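Long-range contacts in NAD-dependent dehydrogenase (Rhizobium meliloti, PDB 4Z0P), which reduces glyoxylate and hydroxypyruvate with NADPH as cofactor, as a member of the D-isomer-specific 2-hydroxyacid dehydrogenase family: residues A[92-98]-A[292-296]; A[191-197]-A[215-220]; A[137-141]-A[162-166]. All blocks are in the same frame, centred on the assembly; numbering follows the deposited sequence.

Following the chain from its N terminus, residues 92-98 come first, leading from the last strand of the five-stranded sheet into helix 97-115. Their partner, 292-296, lies in helix 290-305, so contact 1 closes a loop that contains the whole cofactor-binding sheet. Contacts 3 and 2 are nested inside it. Contact 3 closes first, joining the approach to strand 142-146 with strand 165-169; contact 2 opens only afterwards, tying the end of helix 187-193 and strand 196-199 to helix 213-216 and the turn after it. These two lie in series, centres about 15 Å apart, and meet where Asp-195 and Phe-196 pack on Val-141. Contact 1 stands apart, its centre about 33 Å from contact 2's and about 31 Å from contact 3's.

Contact 1: A[92-98]-A[292-296]; sequences VRFVDRT and ALFVH. With NDP (NADPH dihydro-nicotinamide-adenine-dinucleotide phosphate), chain H.
Phe-94 lies against helix 290-305, with CD1 of Leu-293 over one face of its ring, 3.9 Å from the centroid and 19° off the normal, a CH-pi contact. With CG anti to the backbone N (chi1 -172°), the ring reaches the helix backbone, where CE1 comes within 3.6 Å of Leu-293 CA. The His-296 ring meets Phe-94 obliquely, planes at 58°, and CD1 of Phe-94 sits over one imidazole face. A water in the plane of that imidazole bonds to His-296 NE2 (2.8 Å) and donates to Val-92 O. A second water donates to both Asp-96 OD1 and Ala-292 O.

Asp-96 is the N-cap of helix 97-115. Its OD2 accepts from Thr-98 N and, at 2.7 Å, from Thr-98 OG1, the two donors approaching from opposite faces of the carboxylate; Ala-292 CB rests against OD2 and OG1.

Arg-93, part of the NADPH pocket, points the other way: NH1 (2.8 Å) and NH2 both donate to O2N, while Val-95 CG2 covers the opposite guanidinium face from O1A. The contact thus joins the end of strand 91-92, beside strand 69-72, to helix 290-305, whose Leu-293 also packs on strand 8-12.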
loop_
_atom_site.group_PDB
_atom_site.type_symbol
_atom_site.label_atom_id
_atom_site.label_comp_id
_atom_site.label_asym_id
_atom_site.label_seq_id
_atom_site.Cartn_x
_atom_site.Cartn_y
_atom_site.Cartn_z
ATOM N N VAL A 92 14.845 -23.630 -16.035
ATOM C CA VAL A 92 14.458 -23.394 -14.653
ATOM C C VAL A 92 14.100 -21.924 -14.505
ATOM O O VAL A 92 14.937 -21.068 -14.794
ATOM C CB VAL A 92 15.613 -23.730 -13.682
ATOM C CG1 VAL A 92 15.264 -23.342 -12.248
ATOM C CG2 VAL A 92 15.946 -25.216 -13.756
ATOM N N ARG A 93 12.884 -21.621 -14.033
ATOM C CA ARG A 93 12.492 -20.213 -13.830
ATOM C C ARG A 93 12.863 -19.753 -12.423
ATOM O O ARG A 93 13.124 -20.558 -11.539
ATOM C CB ARG A 93 10.986 -20.024 -14.109
ATOM C CG ARG A 93 10.067 -20.532 -13.009
ATOM C CD ARG A 93 8.648 -20.740 -13.512
ATOM N NE ARG A 93 7.721 -20.912 -12.410
ATOM C CZ ARG A 93 7.083 -19.919 -11.794
ATOM N NH1 ARG A 93 7.257 -18.649 -12.150
ATOM N NH2 ARG A 93 6.278 -20.199 -10.797
ATOM N N PHE A 94 12.874 -18.441 -12.200
ATOM C CA PHE A 94 13.186 -17.891 -10.879
ATOM C C PHE A 94 11.933 -17.811 -10.016
ATOM O O PHE A 94 10.940 -17.198 -10.393
ATOM C CB PHE A 94 13.803 -16.500 -11.042
ATOM C CG PHE A 94 14.360 -15.870 -9.781
ATOM C CD1 PHE A 94 15.022 -16.605 -8.800
ATOM C CD2 PHE A 94 14.239 -14.492 -9.595
ATOM C CE1 PHE A 94 15.530 -15.997 -7.667
ATOM C CE2 PHE A 94 14.764 -13.883 -8.460
ATOM C CZ PHE A 94 15.398 -14.634 -7.499
ATOM N N VAL A 95 11.983 -18.501 -8.880
ATOM C CA VAL A 95 10.939 -18.464 -7.877
ATOM C C VAL A 95 11.684 -18.251 -6.568
ATOM O O VAL A 95 12.594 -19.012 -6.264
ATOM C CB VAL A 95 10.169 -19.793 -7.833
ATOM C CG1 VAL A 95 9.172 -19.814 -6.677
ATOM C CG2 VAL A 95 9.416 -20.015 -9.140
ATOM N N ASP A 96 11.326 -17.231 -5.789
ATOM C CA ASP A 96 12.077 -16.914 -4.584
ATOM C C ASP A 96 11.248 -15.977 -3.730
ATOM O O ASP A 96 10.512 -15.144 -4.264
ATOM C CB ASP A 96 13.377 -16.185 -4.941
ATOM C CG ASP A 96 14.341 -16.080 -3.773
ATOM O OD1 ASP A 96 15.002 -17.092 -3.492
ATOM O OD2 ASP A 96 14.434 -14.996 -3.139
ATOM N N ARG A 97 11.404 -16.099 -2.408
ATOM C CA ARG A 97 10.695 -15.217 -1.481
ATOM C C ARG A 97 10.914 -13.752 -1.794
ATOM O O ARG A 97 10.005 -12.950 -1.624
ATOM C CB ARG A 97 11.171 -15.491 -0.036
ATOM C CG ARG A 97 10.626 -14.533 1.012
ATOM N N THR A 98 12.114 -13.382 -2.247
ATOM C CA THR A 98 12.390 -11.957 -2.549
ATOM C C THR A 98 11.542 -11.453 -3.715
ATOM O O THR A 98 10.999 -10.335 -3.678
ATOM C CB THR A 98 13.885 -11.693 -2.894
ATOM O OG1 THR A 98 14.265 -12.455 -4.060
ATOM C CG2 THR A 98 14.771 -12.005 -1.694
ATOM N N ALA A 292 20.026 -13.122 -4.576
ATOM C CA ALA A 292 19.078 -14.205 -4.347
ATOM C C ALA A 292 18.969 -15.124 -5.580
ATOM O O ALA A 292 18.873 -16.340 -5.438
ATOM C CB ALA A 292 17.700 -13.644 -3.942
ATOM N N LEU A 293 18.985 -14.534 -6.770
ATOM C CA LEU A 293 19.030 -15.284 -8.018
ATOM C C LEU A 293 20.218 -16.231 -8.064
ATOM O O LEU A 293 20.057 -17.421 -8.351
ATOM C CB LEU A 293 19.065 -14.323 -9.205
ATOM C CG LEU A 293 19.164 -14.980 -10.579
ATOM C CD1 LEU A 293 17.964 -15.865 -10.896
ATOM C CD2 LEU A 293 19.343 -13.855 -11.603
ATOM N N PHE A 294 21.404 -15.728 -7.738
ATOM C CA PHE A 294 22.597 -16.569 -7.761
ATOM C C PHE A 294 22.567 -17.664 -6.678
ATOM O O PHE A 294 22.974 -18.787 -6.945
ATOM C CB PHE A 294 23.880 -15.742 -7.645
ATOM C CG PHE A 294 24.169 -14.862 -8.830
ATOM C CD1 PHE A 294 23.573 -15.072 -10.099
ATOM C CD2 PHE A 294 25.114 -13.857 -8.707
ATOM C CE1 PHE A 294 23.889 -14.259 -11.174
ATOM C CE2 PHE A 294 25.432 -13.039 -9.792
ATOM C CZ PHE A 294 24.811 -13.244 -11.019
ATOM N N VAL A 295 22.023 -17.363 -5.502
ATOM C CA VAL A 295 21.850 -18.411 -4.473
ATOM C C VAL A 295 20.928 -19.524 -4.989
ATOM O O VAL A 295 21.216 -20.721 -4.830
ATOM C CB VAL A 295 21.324 -17.808 -3.153
ATOM C CG1 VAL A 295 20.839 -18.896 -2.187
ATOM C CG2 VAL A 295 22.417 -16.968 -2.514
ATOM N N HIS A 296 19.820 -19.113 -5.610
ATOM C CA HIS A 296 18.862 -20.039 -6.231
ATOM C C HIS A 296 19.518 -20.910 -7.303
ATOM O O HIS A 296 19.360 -22.128 -7.288
ATOM C CB HIS A 296 17.654 -19.248 -6.763
ATOM C CG HIS A 296 16.996 -19.818 -7.981
ATOM N ND1 HIS A 296 15.981 -20.752 -7.916
ATOM C CD2 HIS A 296 17.144 -19.512 -9.295
ATOM C CE1 HIS A 296 15.551 -21.014 -9.139
ATOM N NE2 HIS A 296 16.247 -20.283 -9.992
HETATM P PA NDP H . 3.016 -19.336 -11.865
HETATM O O1A NDP H . 3.388 -20.319 -12.964
HETATM O O2A NDP H . 3.297 -19.740 -10.456
HETATM O O5B NDP H . 1.463 -19.068 -12.019
HETATM C C5B NDP H . 0.813 -18.868 -13.256
HETATM C C4B NDP H . -0.672 -18.897 -13.014
HETATM O O4B NDP H . -1.302 -18.526 -14.237
HETATM C C3B NDP H . -1.219 -20.273 -12.641
HETATM O O3B NDP H . -2.266 -20.079 -11.696
HETATM C C2B NDP H . -1.771 -20.789 -13.952
HETATM O O2B NDP H . -2.836 -21.711 -13.833
HETATM C C1B NDP H . -2.285 -19.501 -14.539
HETATM N N9A NDP H . -2.479 -19.650 -15.991
HETATM C C8A NDP H . -1.572 -19.823 -16.973
HETATM N N7A NDP H . -2.102 -19.920 -18.172
HETATM C C5A NDP H . -3.444 -19.802 -17.947
HETATM C C6A NDP H . -4.568 -19.841 -18.797
HETATM N N6A NDP H . -4.464 -19.996 -20.137
HETATM N N1A NDP H . -5.804 -19.693 -18.244
HETATM C C2A NDP H . -5.903 -19.538 -16.915
HETATM N N3A NDP H . -4.916 -19.496 -16.015
HETATM C C4A NDP H . -3.698 -19.624 -16.604
HETATM O O3 NDP H . 3.743 -17.961 -12.300
HETATM P PN NDP H . 4.136 -16.808 -11.228
HETATM O O1N NDP H . 2.978 -16.516 -10.334
HETATM O O2N NDP H . 5.462 -17.100 -10.620
HETATM O O5D NDP H . 4.407 -15.632 -12.266
HETATM C C5D NDP H . 3.340 -15.153 -13.061
HETATM C C4D NDP H . 3.853 -14.204 -14.134
HETATM O O4D NDP H . 4.168 -12.931 -13.565
HETATM C C3D NDP H . 5.152 -14.592 -14.827
HETATM O O3D NDP H . 4.912 -15.583 -15.847
HETATM C C2D NDP H . 5.691 -13.299 -15.406
HETATM O O2D NDP H . 5.207 -13.106 -16.747
HETATM C C1D NDP H . 5.026 -12.255 -14.471
HETATM N N1N NDP H . 6.001 -11.472 -13.710
HETATM C C2N NDP H . 6.110 -10.098 -13.890
HETATM C C3N NDP H . 6.997 -9.348 -13.178
HETATM C C7N NDP H . 7.034 -7.850 -13.236
HETATM O O7N NDP H . 8.041 -7.275 -12.776
HETATM N N7N NDP H . 6.037 -7.184 -13.777
HETATM C C4N NDP H . 7.918 -10.021 -12.229
HETATM C C5N NDP H . 7.746 -11.491 -12.115
HETATM C C6N NDP H . 6.827 -12.147 -12.800
HETATM P P2B NDP H . -2.575 -23.229 -13.362
HETATM O O1X NDP H . -2.267 -23.104 -11.892
HETATM O O2X NDP H . -3.921 -23.873 -13.640
HETATM O O3X NDP H . -1.454 -23.752 -14.180
HETATM O O HOH W 1 16.221 -19.597 -12.715
HETATM O O HOH W 2 17.662 -17.413 -3.169
#

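Contact 2: A[191-197]-A[215-220]; sequences LGRTDFL and LFAKLS
Leu-191 packs against Leu-215 and Leu-219 within the Rossmann-type cofactor domain, where strand 196-199, helix 213-216 and strand 229-232 form a beta-alpha-beta unit. Both its methyls reach Leu-215 CG, at 3.9 Å each, the side chains crossing at about a right angle, and CD2 also meets CD2 of Leu-219 at 3.7 Å. The carbonyl of Leu-191 takes a CA-H...O contact from Leu-219 CA, with 157° at the hydrogen. Gly-192 continues this close backbone approach, its CA 3.3 Å from Lys-218 O.

Arg-193 points away from the other segment; its NH1 hydrogen-bonds to Tyr-182 OH and forms a salt bridge with Glu-180. At Thr-194 the backbones are joined directly: Ser-220 N donates to Thr-194 O at 3.0 Å, the N-H...O angle being 144° and the donor tilted from the carbonyl plane. The side chain of Thr-194 adds CB and CG2 against Leu-219 CD2, while its OG1 bonds to Phe-190 O.

Asp-195 splits its carboxylate. OD2 accepts from Thr-142 N on the neighbouring strand, and OD1 accepts from two waters, one leading to Ser-220 O and the other to Ser-220 OG, which also bonds to Asn-222 N. Leu-197, with CG anti to the backbone N (chi1 180°), sends its side chain to the helix, placing CD2 3.5 Å from Leu-215 CD2.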
loop_
_atom_site.group_PDB
_atom_site.type_symbol
_atom_site.label_atom_id
_atom_site.label_comp_id
_atom_site.label_asym_id
_atom_site.label_seq_id
_atom_site.Cartn_x
_atom_site.Cartn_y
_atom_site.Cartn_z
ATOM N N LEU A 191 -15.469 -12.291 -13.160
ATOM C CA LEU A 191 -15.376 -10.901 -13.645
ATOM C C LEU A 191 -16.518 -10.047 -13.117
ATOM O O LEU A 191 -16.294 -8.917 -12.682
ATOM C CB LEU A 191 -15.371 -10.862 -15.175
ATOM C CG LEU A 191 -14.148 -11.475 -15.849
ATOM C CD1 LEU A 191 -14.401 -11.639 -17.340
ATOM C CD2 LEU A 191 -12.890 -10.639 -15.615
ATOM N N GLY A 192 -17.739 -10.586 -13.124
ATOM C CA GLY A 192 -18.905 -9.833 -12.693
ATOM C C GLY A 192 -18.895 -9.424 -11.231
ATOM O O GLY A 192 -19.600 -8.495 -10.850
ATOM N N ARG A 193 -18.085 -10.101 -10.418
ATOM C CA ARG A 193 -17.886 -9.752 -9.008
ATOM C C ARG A 193 -16.697 -8.819 -8.757
ATOM O O ARG A 193 -16.561 -8.307 -7.648
ATOM C CB ARG A 193 -17.619 -11.010 -8.195
ATOM C CG ARG A 193 -18.803 -11.935 -8.079
ATOM C CD ARG A 193 -18.425 -13.126 -7.216
ATOM N NE ARG A 193 -18.123 -12.731 -5.843
ATOM C CZ ARG A 193 -17.643 -13.542 -4.901
ATOM N NH1 ARG A 193 -17.361 -14.811 -5.166
ATOM N NH2 ARG A 193 -17.427 -13.082 -3.680
ATOM N N THR A 194 -15.862 -8.583 -9.767
ATOM C CA THR A 194 -14.580 -7.948 -9.568
ATOM C C THR A 194 -14.655 -6.447 -9.784
ATOM O O THR A 194 -15.062 -6.002 -10.836
ATOM C CB THR A 194 -13.520 -8.571 -10.496
ATOM O OG1 THR A 194 -13.327 -9.929 -10.089
ATOM C CG2 THR A 194 -12.195 -7.811 -10.397
ATOM N N ASP A 195 -14.227 -5.686 -8.778
ATOM C CA ASP A 195 -14.068 -4.233 -8.886
ATOM C C ASP A 195 -12.679 -3.811 -9.344
ATOM O O ASP A 195 -12.542 -2.909 -10.167
ATOM C CB ASP A 195 -14.349 -3.555 -7.531
ATOM C CG ASP A 195 -15.728 -3.875 -6.969
ATOM O OD1 ASP A 195 -16.725 -3.718 -7.720
ATOM O OD2 ASP A 195 -15.834 -4.288 -5.760
ATOM N N PHE A 196 -11.647 -4.396 -8.745
ATOM C CA PHE A 196 -10.252 -4.165 -9.140
ATOM C C PHE A 196 -9.725 -5.475 -9.707
ATOM O O PHE A 196 -9.557 -6.442 -8.967
ATOM C CB PHE A 196 -9.344 -3.806 -7.948
ATOM C CG PHE A 196 -9.591 -2.460 -7.286
ATOM C CD1 PHE A 196 -10.605 -1.584 -7.665
ATOM C CD2 PHE A 196 -8.780 -2.097 -6.207
ATOM C CE1 PHE A 196 -10.776 -0.364 -7.003
ATOM C CE2 PHE A 196 -8.963 -0.890 -5.535
ATOM C CZ PHE A 196 -9.961 -0.031 -5.932
ATOM N N LEU A 197 -9.432 -5.488 -11.010
ATOM C CA LEU A 197 -8.882 -6.663 -11.674
ATOM C C LEU A 197 -7.373 -6.595 -11.664
ATOM O O LEU A 197 -6.809 -5.620 -12.159
ATOM C CB LEU A 197 -9.374 -6.728 -13.120
ATOM C CG LEU A 197 -8.860 -7.927 -13.937
ATOM C CD1 LEU A 197 -9.339 -9.231 -13.346
ATOM C CD2 LEU A 197 -9.313 -7.823 -15.377
ATOM N N LEU A 215 -13.756 -8.119 -22.111
ATOM C CA LEU A 215 -13.485 -8.514 -20.722
ATOM C C LEU A 215 -13.723 -7.383 -19.751
ATOM O O LEU A 215 -14.371 -7.580 -18.717
ATOM C CB LEU A 215 -12.066 -9.066 -20.603
ATOM C CG LEU A 215 -11.692 -9.555 -19.193
ATOM C CD1 LEU A 215 -10.823 -10.796 -19.219
ATOM C CD2 LEU A 215 -11.006 -8.464 -18.409
ATOM N N PHE A 216 -13.230 -6.175 -20.071
ATOM C CA PHE A 216 -13.434 -5.014 -19.185
ATOM C C PHE A 216 -14.930 -4.694 -18.997
ATOM O O PHE A 216 -15.341 -4.308 -17.891
ATOM C CB PHE A 216 -12.705 -3.775 -19.711
ATOM C CG PHE A 216 -11.200 -3.959 -19.898
ATOM C CD1 PHE A 216 -10.429 -4.657 -18.963
ATOM C CD2 PHE A 216 -10.567 -3.445 -21.017
ATOM C CE1 PHE A 216 -9.062 -4.827 -19.142
ATOM C CE2 PHE A 216 -9.201 -3.613 -21.205
ATOM C CZ PHE A 216 -8.453 -4.320 -20.285
ATOM N N ALA A 217 -15.721 -4.884 -20.056
ATOM C CA ALA A 217 -17.179 -4.706 -20.002
ATOM C C ALA A 217 -17.925 -5.684 -19.076
ATOM O O ALA A 217 -19.062 -5.417 -18.705
ATOM C CB ALA A 217 -17.763 -4.764 -21.398
ATOM N N LYS A 218 -17.290 -6.806 -18.732
ATOM C CA LYS A 218 -17.867 -7.787 -17.818
ATOM C C LYS A 218 -17.511 -7.554 -16.356
ATOM O O LYS A 218 -18.107 -8.174 -15.482
ATOM C CB LYS A 218 -17.472 -9.204 -18.237
ATOM C CG LYS A 218 -18.094 -9.630 -19.557
ATOM C CD LYS A 218 -17.620 -11.044 -19.886
ATOM C CE LYS A 218 -18.146 -11.540 -21.227
ATOM N NZ LYS A 218 -17.198 -11.223 -22.324
ATOM N N LEU A 219 -16.581 -6.642 -16.083
ATOM C CA LEU A 219 -16.217 -6.304 -14.700
ATOM C C LEU A 219 -17.360 -5.614 -13.983
ATOM O O LEU A 219 -18.249 -5.034 -14.607
ATOM C CB LEU A 219 -14.951 -5.451 -14.688
ATOM C CG LEU A 219 -13.681 -6.184 -15.142
ATOM C CD1 LEU A 219 -12.498 -5.222 -15.326
ATOM C CD2 LEU A 219 -13.290 -7.253 -14.131
ATOM N N SER A 220 -17.360 -5.715 -12.664
ATOM C CA SER A 220 -18.424 -5.126 -11.872
ATOM C C SER A 220 -18.510 -3.611 -11.987
ATOM O O SER A 220 -17.488 -2.910 -11.945
ATOM C CB SER A 220 -18.259 -5.486 -10.396
ATOM O OG SER A 220 -19.429 -5.065 -9.701
HETATM O O HOH W 3 -21.288 -7.496 -8.736
HETATM O O HOH W 4 -17.244 -1.639 -9.439
HETATM O O HOH W 5 -18.987 -5.035 -7.112
#

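Contact 3: A[137-141]-A[162-166]; sequences EAADV and MGFKV
A Schellman motif at Gly-163 ends helix 150-161 and turns the chain into strand 165-169 of the Rossmann-type sheet; there it meets the 3-10 turn 138-140 that precedes strand 142-146. The evidence for the motif is the positive phi of Gly-163 and two bonds back into the last helical turn. From the other segment, Ala-138 CB stands over the centre of the Phe-164 ring, 3.7 Å from the centroid and only 6° off the normal, a well-centred CH-pi contact. Phe-164 CG is anti to its own carbonyl carbon (chi1 -70°), which swings the ring under this methyl, and Val-141 CB approaches the ring edge at CD1 (4.1 Å).

The backbones close in alongside. Phe-164 CA points its hydrogen almost straight at Ala-138 O, a CA-H...O contact of 3.5 Å. Next in line, Lys-165 N donates to Val-141 O at 3.1 Å, with a C=O...N angle of 164°. Gly-163 O also comes close to Ala-139, 3.1 Å from its CA and 3.4 Å from its CB.

Beyond the segments, Lys-165 NZ forms a salt bridge with Glu-180, and Ala-138 N donates to Glu-105 of the second subunit. The contact sits where strands 142-146 and 165-169 begin side by side: helix 97-115 packs on Ala-138 and Val-141 through Leu-115, and helix 150-161 touches Phe-164 through Leu-159.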
loop_
_atom_site.group_PDB
_atom_site.type_symbol
_atom_site.label_atom_id
_atom_site.label_comp_id
_atom_site.label_asym_id
_atom_site.label_seq_id
_atom_site.Cartn_x
_atom_site.Cartn_y
_atom_site.Cartn_z
ATOM N N GLU A 137 -13.988 1.596 2.634
ATOM C CA GLU A 137 -12.912 0.827 3.231
ATOM C C GLU A 137 -12.570 -0.317 2.270
ATOM O O GLU A 137 -13.339 -0.631 1.331
ATOM C CB GLU A 137 -13.283 0.300 4.623
ATOM C CG GLU A 137 -14.415 -0.712 4.657
ATOM C CD GLU A 137 -14.652 -1.318 6.031
ATOM O OE1 GLU A 137 -13.728 -1.925 6.593
ATOM O OE2 GLU A 137 -15.793 -1.218 6.524
ATOM N N ALA A 138 -11.432 -0.960 2.504
ATOM C CA ALA A 138 -11.012 -2.057 1.627
ATOM C C ALA A 138 -12.051 -3.159 1.469
ATOM O O ALA A 138 -12.246 -3.697 0.373
ATOM C CB ALA A 138 -9.699 -2.641 2.110
ATOM N N ALA A 139 -12.749 -3.480 2.563
ATOM C CA ALA A 139 -13.759 -4.538 2.551
ATOM C C ALA A 139 -14.942 -4.262 1.607
ATOM O O ALA A 139 -15.665 -5.177 1.226
ATOM C CB ALA A 139 -14.266 -4.823 3.965
ATOM N N ASP A 140 -15.114 -3.013 1.209
ATOM C CA ASP A 140 -16.141 -2.601 0.227
ATOM C C ASP A 140 -15.755 -2.900 -1.228
ATOM O O ASP A 140 -16.587 -2.732 -2.121
ATOM C CB ASP A 140 -16.401 -1.093 0.335
ATOM C CG ASP A 140 -16.956 -0.673 1.692
ATOM O OD1 ASP A 140 -17.736 -1.447 2.299
ATOM O OD2 ASP A 140 -16.625 0.464 2.146
ATOM N N VAL A 141 -14.508 -3.315 -1.459
ATOM C CA VAL A 141 -13.946 -3.561 -2.802
ATOM C C VAL A 141 -13.577 -5.030 -2.932
ATOM O O VAL A 141 -12.920 -5.605 -2.057
ATOM C CB VAL A 141 -12.705 -2.691 -3.035
ATOM C CG1 VAL A 141 -11.933 -3.076 -4.324
ATOM C CG2 VAL A 141 -13.127 -1.228 -3.068
ATOM N N MET A 162 -5.200 -7.177 4.583
ATOM C CA MET A 162 -5.382 -5.727 4.696
ATOM C C MET A 162 -6.841 -5.295 4.649
ATOM O O MET A 162 -7.136 -4.111 4.834
ATOM C CB MET A 162 -4.582 -5.010 3.614
ATOM C CG MET A 162 -3.095 -4.876 3.935
ATOM S SD MET A 162 -2.761 -3.856 5.359
ATOM C CE MET A 162 -3.412 -2.272 4.804
ATOM N N GLY A 163 -7.744 -6.238 4.387
ATOM C CA GLY A 163 -9.187 -6.018 4.480
ATOM C C GLY A 163 -9.950 -6.136 3.167
ATOM O O GLY A 163 -11.176 -6.135 3.182
ATOM N N PHE A 164 -9.264 -6.213 2.017
ATOM C CA PHE A 164 -9.975 -6.382 0.757
ATOM C C PHE A 164 -10.733 -7.699 0.709
ATOM O O PHE A 164 -10.322 -8.699 1.301
ATOM C CB PHE A 164 -9.019 -6.335 -0.437
ATOM C CG PHE A 164 -8.438 -4.969 -0.710
ATOM C CD1 PHE A 164 -9.162 -4.043 -1.439
ATOM C CD2 PHE A 164 -7.160 -4.628 -0.264
ATOM C CE1 PHE A 164 -8.653 -2.776 -1.693
ATOM C CE2 PHE A 164 -6.643 -3.359 -0.524
ATOM C CZ PHE A 164 -7.384 -2.437 -1.242
ATOM N N LYS A 165 -11.864 -7.694 0.010
ATOM C CA LYS A 165 -12.472 -8.948 -0.422
ATOM C C LYS A 165 -11.661 -9.413 -1.602
ATOM O O LYS A 165 -11.416 -8.629 -2.521
ATOM C CB LYS A 165 -13.943 -8.725 -0.795
ATOM C CG LYS A 165 -14.649 -9.970 -1.303
ATOM C CD LYS A 165 -15.208 -10.819 -0.170
ATOM C CE LYS A 165 -15.906 -12.056 -0.712
ATOM N NZ LYS A 165 -14.948 -12.993 -1.354
ATOM N N VAL A 166 -11.278 -10.679 -1.625
ATOM C CA VAL A 166 -10.401 -11.171 -2.687
ATOM C C VAL A 166 -10.950 -12.445 -3.260
ATOM O O VAL A 166 -11.334 -13.349 -2.520
ATOM C CB VAL A 166 -8.961 -11.414 -2.169
ATOM C CG1 VAL A 166 -8.070 -11.832 -3.323
ATOM C CG2 VAL A 166 -8.390 -10.173 -1.505
#